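Halogenase (Chondromyces crocatus, PDB 3E1T) probably catalyses the FAD-dependent chlorination of a precursor in chondrochloren biosynthesis, as a variant member of the flavin-dependent halogenases. Local coordinates at residues A[44-48]-A[192-196]. Sequence-based numbering, arbitrary orientation.
With FAD (flavin-adenine dinucleotide), chain C.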
ATOM      1  N   HIS A  44       9.519  13.708   1.153  1.00 37.62           N
ATOM      2  CA  HIS A  44       9.040  12.746   2.144  1.00 37.36           C
ATOM      3  C   HIS A  44       7.692  12.155   1.772  1.00 36.74           C
ATOM      4  O   HIS A  44       6.783  12.867   1.353  1.00 37.13           O
ATOM      5  CB  HIS A  44       8.914  13.375   3.533  1.00 37.14           C
ATOM      6  CG  HIS A  44       8.301  12.458   4.550  1.00 37.77           C
ATOM      7  ND1 HIS A  44       6.951  12.444   4.827  1.00 36.79           N
ATOM      8  CD2 HIS A  44       8.855  11.507   5.341  1.00 37.82           C
ATOM      9  CE1 HIS A  44       6.699  11.534   5.750  1.00 37.51           C
ATOM     10  NE2 HIS A  44       7.839  10.951   6.079  1.00 37.83           N
ATOM     11  N   GLN A  45       7.579  10.848   1.954  1.00 35.98           N
ATOM     12  CA  GLN A  45       6.308  10.145   1.883  1.00 34.92           C
ATOM     13  C   GLN A  45       6.368   8.945   2.855  1.00 34.03           C
ATOM     14  O   GLN A  45       7.435   8.355   3.060  1.00 33.27           O
ATOM     15  CB  GLN A  45       6.024   9.738   0.420  1.00 35.07           C
ATOM     16  CG  GLN A  45       4.800   8.851   0.128  1.00 35.51           C
ATOM     17  CD  GLN A  45       3.459   9.358   0.654  1.00 34.47           C
ATOM     18  OE1 GLN A  45       3.364   9.981   1.703  1.00 34.33           O
ATOM     19  NE2 GLN A  45       2.405   9.035  -0.070  1.00 37.65           N
ATOM     20  N   ILE A  46       5.239   8.629   3.487  1.00 33.24           N
ATOM     21  CA  ILE A  46       5.128   7.441   4.348  1.00 32.91           C
ATOM     22  C   ILE A  46       5.019   6.192   3.463  1.00 32.79           C
ATOM     23  O   ILE A  46       4.596   6.289   2.327  1.00 32.85           O
ATOM     24  CB  ILE A  46       3.915   7.555   5.331  1.00 33.12           C
ATOM     25  CG1 ILE A  46       3.975   6.476   6.429  1.00 33.56           C
ATOM     26  CG2 ILE A  46       2.575   7.486   4.577  1.00 32.87           C
ATOM     27  CD1 ILE A  46       5.220   6.572   7.339  1.00 36.21           C
ATOM     28  N   GLY A  47       5.408   5.028   3.979  1.00 33.00           N
ATOM     29  CA  GLY A  47       5.344   3.790   3.213  1.00 31.99           C
ATOM     30  C   GLY A  47       6.722   3.193   2.975  1.00 32.10           C
ATOM     31  O   GLY A  47       7.149   3.044   1.831  1.00 31.53           O
ATOM     32  N   GLU A  48       7.369   2.789   4.070  1.00 31.46           N
ATOM     33  CA  GLU A  48       8.811   2.527   4.124  1.00 31.27           C
ATOM     34  C   GLU A  48       9.207   1.049   4.099  1.00 31.24           C
ATOM     35  O   GLU A  48      10.278   0.691   3.601  1.00 32.10           O
ATOM     36  CB  GLU A  48       9.372   3.213   5.369  1.00 31.06           C
ATOM     37  CG  GLU A  48       9.257   4.748   5.295  1.00 31.58           C
ATOM     38  CD  GLU A  48       8.968   5.410   6.622  1.00 32.70           C
ATOM     39  OE1 GLU A  48       9.292   6.609   6.767  1.00 34.62           O
ATOM     40  OE2 GLU A  48       8.395   4.762   7.521  1.00 33.83           O
ATOM     41  N   LEU A 192      -0.802   7.895  13.335  1.00 29.80           N
ATOM     42  CA  LEU A 192      -0.120   9.065  13.879  1.00 31.22           C
ATOM     43  C   LEU A 192       1.336   8.669  14.000  1.00 31.79           C
ATOM     44  O   LEU A 192       1.646   7.727  14.723  1.00 32.02           O
ATOM     45  CB  LEU A 192      -0.691   9.396  15.256  1.00 31.68           C
ATOM     46  CG  LEU A 192      -0.137  10.618  15.993  1.00 32.89           C
ATOM     47  CD1 LEU A 192      -0.457  11.911  15.235  1.00 34.90           C
ATOM     48  CD2 LEU A 192      -0.733  10.670  17.380  1.00 34.68           C
ATOM     49  N   TYR A 193       2.224   9.348  13.279  1.00 32.03           N
ATOM     50  CA  TYR A 193       3.596   8.863  13.182  1.00 33.13           C
ATOM     51  C   TYR A 193       4.690   9.935  13.200  1.00 33.78           C
ATOM     52  O   TYR A 193       4.497  11.043  12.702  1.00 33.90           O
ATOM     53  CB  TYR A 193       3.761   7.945  11.964  1.00 33.04           C
ATOM     54  CG  TYR A 193       3.710   8.651  10.633  1.00 33.29           C
ATOM     55  CD1 TYR A 193       4.885   9.111  10.033  1.00 34.32           C
ATOM     56  CD2 TYR A 193       2.495   8.848   9.958  1.00 33.24           C
ATOM     57  CE1 TYR A 193       4.860   9.754   8.812  1.00 33.58           C
ATOM     58  CE2 TYR A 193       2.454   9.502   8.724  1.00 31.43           C
ATOM     59  CZ  TYR A 193       3.654   9.948   8.159  1.00 33.46           C
ATOM     60  OH  TYR A 193       3.684  10.603   6.946  1.00 33.28           O
ATOM     61  N   GLY A 194       5.831   9.578  13.786  1.00 34.50           N
ATOM     62  CA  GLY A 194       7.021  10.421  13.779  1.00 35.73           C
ATOM     63  C   GLY A 194       8.300   9.625  13.587  1.00 36.65           C
ATOM     64  O   GLY A 194       8.270   8.438  13.231  1.00 37.03           O
ATOM     65  N   TYR A 195       9.430  10.280  13.826  1.00 36.89           N
ATOM     66  CA  TYR A 195      10.730   9.643  13.653  1.00 37.61           C
ATOM     67  C   TYR A 195      11.615   9.837  14.865  1.00 38.09           C
ATOM     68  O   TYR A 195      11.644  10.912  15.469  1.00 37.59           O
ATOM     69  CB  TYR A 195      11.421  10.153  12.394  1.00 37.53           C
ATOM     70  CG  TYR A 195      10.655   9.795  11.143  1.00 38.14           C
ATOM     71  CD1 TYR A 195      10.951   8.641  10.440  1.00 37.98           C
ATOM     72  CD2 TYR A 195       9.610  10.603  10.683  1.00 38.12           C
ATOM     73  CE1 TYR A 195      10.243   8.301   9.295  1.00 38.49           C
ATOM     74  CE2 TYR A 195       8.889  10.262   9.543  1.00 37.22           C
ATOM     75  CZ  TYR A 195       9.212   9.117   8.860  1.00 37.51           C
ATOM     76  OH  TYR A 195       8.520   8.780   7.732  1.00 37.57           O
ATOM     77  N   PHE A 196      12.328   8.777  15.220  1.00 39.29           N
ATOM     78  CA  PHE A 196      13.120   8.770  16.443  1.00 40.21           C
ATOM     79  C   PHE A 196      14.571   8.407  16.127  1.00 41.06           C
ATOM     80  O   PHE A 196      14.842   7.601  15.234  1.00 40.99           O
ATOM     81  CB  PHE A 196      12.498   7.806  17.462  1.00 40.21           C
ATOM     82  CG  PHE A 196      11.147   8.251  17.976  1.00 40.63           C
ATOM     83  CD1 PHE A 196      11.037   8.879  19.212  1.00 40.33           C
ATOM     84  CD2 PHE A 196       9.986   8.055  17.216  1.00 40.52           C
ATOM     85  CE1 PHE A 196       9.793   9.301  19.695  1.00 41.32           C
ATOM     86  CE2 PHE A 196       8.742   8.474  17.682  1.00 40.15           C
ATOM     87  CZ  PHE A 196       8.643   9.099  18.925  1.00 40.71           C
TER
HETATM   88  PA  FAD C 600       2.314   8.060  -3.794  1.00 27.39           P
HETATM   89  O1A FAD C 600       3.520   7.410  -3.170  1.00 28.07           O
HETATM   90  O2A FAD C 600       1.430   8.796  -2.847  1.00 26.90           O
HETATM   91  O5B FAD C 600       2.855   9.100  -4.905  1.00 26.81           O
HETATM   92  C5B FAD C 600       1.963   9.840  -5.724  1.00 28.95           C
HETATM   93  C4B FAD C 600       2.695  11.052  -6.308  1.00 31.44           C
HETATM   94  O4B FAD C 600       1.807  11.876  -7.037  1.00 31.30           O
HETATM   95  C3B FAD C 600       3.287  11.921  -5.205  1.00 33.36           C
HETATM   96  O3B FAD C 600       4.664  12.072  -5.466  1.00 36.68           O
HETATM   97  C2B FAD C 600       2.581  13.256  -5.328  1.00 33.90           C
HETATM   98  O2B FAD C 600       3.489  14.304  -5.139  1.00 31.82           O
HETATM   99  C1B FAD C 600       2.067  13.228  -6.756  1.00 33.58           C
HETATM  100  N9A FAD C 600       0.837  14.002  -7.004  1.00 35.59           N
HETATM  101  C8A FAD C 600      -0.263  14.164  -6.200  1.00 35.61           C
HETATM  102  N7A FAD C 600      -1.152  14.940  -6.863  1.00 36.82           N
HETATM  103  C5A FAD C 600      -0.645  15.261  -8.078  1.00 36.30           C
HETATM  104  C6A FAD C 600      -1.117  16.032  -9.152  1.00 35.67           C
HETATM  105  N6A FAD C 600      -2.247  16.744  -9.060  1.00 35.08           N
HETATM  106  N1A FAD C 600      -0.332  16.161 -10.274  1.00 34.72           N
HETATM  107  C2A FAD C 600       0.909  15.581 -10.344  1.00 35.06           C
HETATM  108  N3A FAD C 600       1.366  14.838  -9.277  1.00 35.80           N
HETATM  109  C4A FAD C 600       0.604  14.675  -8.172  1.00 35.76           C
HETATM  110  N1  FAD C 600       3.289   0.838   2.101  1.00 26.79           N
HETATM  111  C2  FAD C 600       4.335  -0.042   2.146  1.00 27.58           C
HETATM  112  O2  FAD C 600       4.646  -0.623   1.109  1.00 27.48           O
HETATM  113  N3  FAD C 600       4.991  -0.262   3.344  1.00 27.48           N
HETATM  114  C4  FAD C 600       4.610   0.413   4.499  1.00 28.11           C
HETATM  115  O4  FAD C 600       5.207   0.236   5.563  1.00 28.29           O
HETATM  116  C4X FAD C 600       3.538   1.296   4.453  1.00 28.01           C
HETATM  117  N5  FAD C 600       3.129   1.985   5.579  1.00 27.79           N
HETATM  118  C5X FAD C 600       2.067   2.865   5.501  1.00 27.53           C
HETATM  119  C6  FAD C 600       1.636   3.561   6.636  1.00 27.51           C
HETATM  120  C7  FAD C 600       0.554   4.451   6.546  1.00 27.65           C
HETATM  121  C7M FAD C 600      -0.031   5.016   7.810  1.00 25.87           C
HETATM  122  C8  FAD C 600      -0.103   4.643   5.325  1.00 27.39           C
HETATM  123  C8M FAD C 600      -1.391   5.428   5.228  1.00 27.78           C
HETATM  124  C9  FAD C 600       0.338   3.956   4.199  1.00 27.85           C
HETATM  125  C9A FAD C 600       1.416   3.065   4.278  1.00 27.85           C
HETATM  126  N10 FAD C 600       1.835   2.400   3.141  1.00 27.92           N
HETATM  127  C10 FAD C 600       2.886   1.511   3.227  1.00 27.86           C
HETATM  128  C1' FAD C 600       1.208   2.698   1.790  1.00 28.31           C
HETATM  129  C2' FAD C 600       2.070   3.577   0.876  1.00 29.21           C
HETATM  130  O2' FAD C 600       2.183   4.850   1.479  1.00 28.68           O
HETATM  131  C3' FAD C 600       1.420   3.737  -0.507  1.00 27.50           C
HETATM  132  O3' FAD C 600       0.749   2.554  -0.887  1.00 28.41           O
HETATM  133  C4' FAD C 600       2.393   4.044  -1.646  1.00 28.28           C
HETATM  134  O4' FAD C 600       3.047   5.266  -1.388  1.00 27.62           O
HETATM  135  C5' FAD C 600       1.616   4.152  -2.958  1.00 26.01           C
HETATM  136  O5' FAD C 600       2.424   4.745  -3.937  1.00 27.86           O
HETATM  137  P   FAD C 600       1.787   5.585  -5.149  1.00 25.76           P
HETATM  138  O1P FAD C 600       2.792   5.645  -6.279  1.00 26.39           O
HETATM  139  O2P FAD C 600       0.519   4.948  -5.622  1.00 22.01           O
HETATM  140  O3P FAD C 600       1.392   6.991  -4.527  1.00 23.76           O
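Ile46 lays its CD1 methyl over one face of the Tyr193 ring, a CH-pi contact with CD1 3.8 Å from the ring centroid and 20° off its normal; Ile46 CB also meets Tyr193 OH at 3.5 Å. Beside it the hydroxyl of Tyr195 joins two side chains of 44-48: His44 NE2 donates to Tyr195 OH (2.8 Å), which in turn donates to Glu48 OE1 in a very short hydrogen bond of 2.5 Å. Tyr193 and Tyr195, alternate residues of strand 189-197, send both rings to the same side of the sheet. The backbones stay well apart, with Ile46 CA 9.1 Å from Tyr193 CA, so long side chains bridge the gap. Segment 44-48 belongs to the loop between strand 33-36 and helix 52-61 of the Rossmann-type FAD-binding part, and the tyrosines thus tie the cofactor loop to the large mixed sheet. On the loop's other side Ile46 O accepts a hydrogen bond from FAD O2' (2.9 Å), and Gly47 CA lies 3.3 Å from flavin atom C4X; a CB there would clash with FAD O2' and, at these backbone angles, with the carbonyl O of Ile46. Glu48 OE2 is hydrogen-bonded to Ser231 OG on the neighbouring strand 229-237.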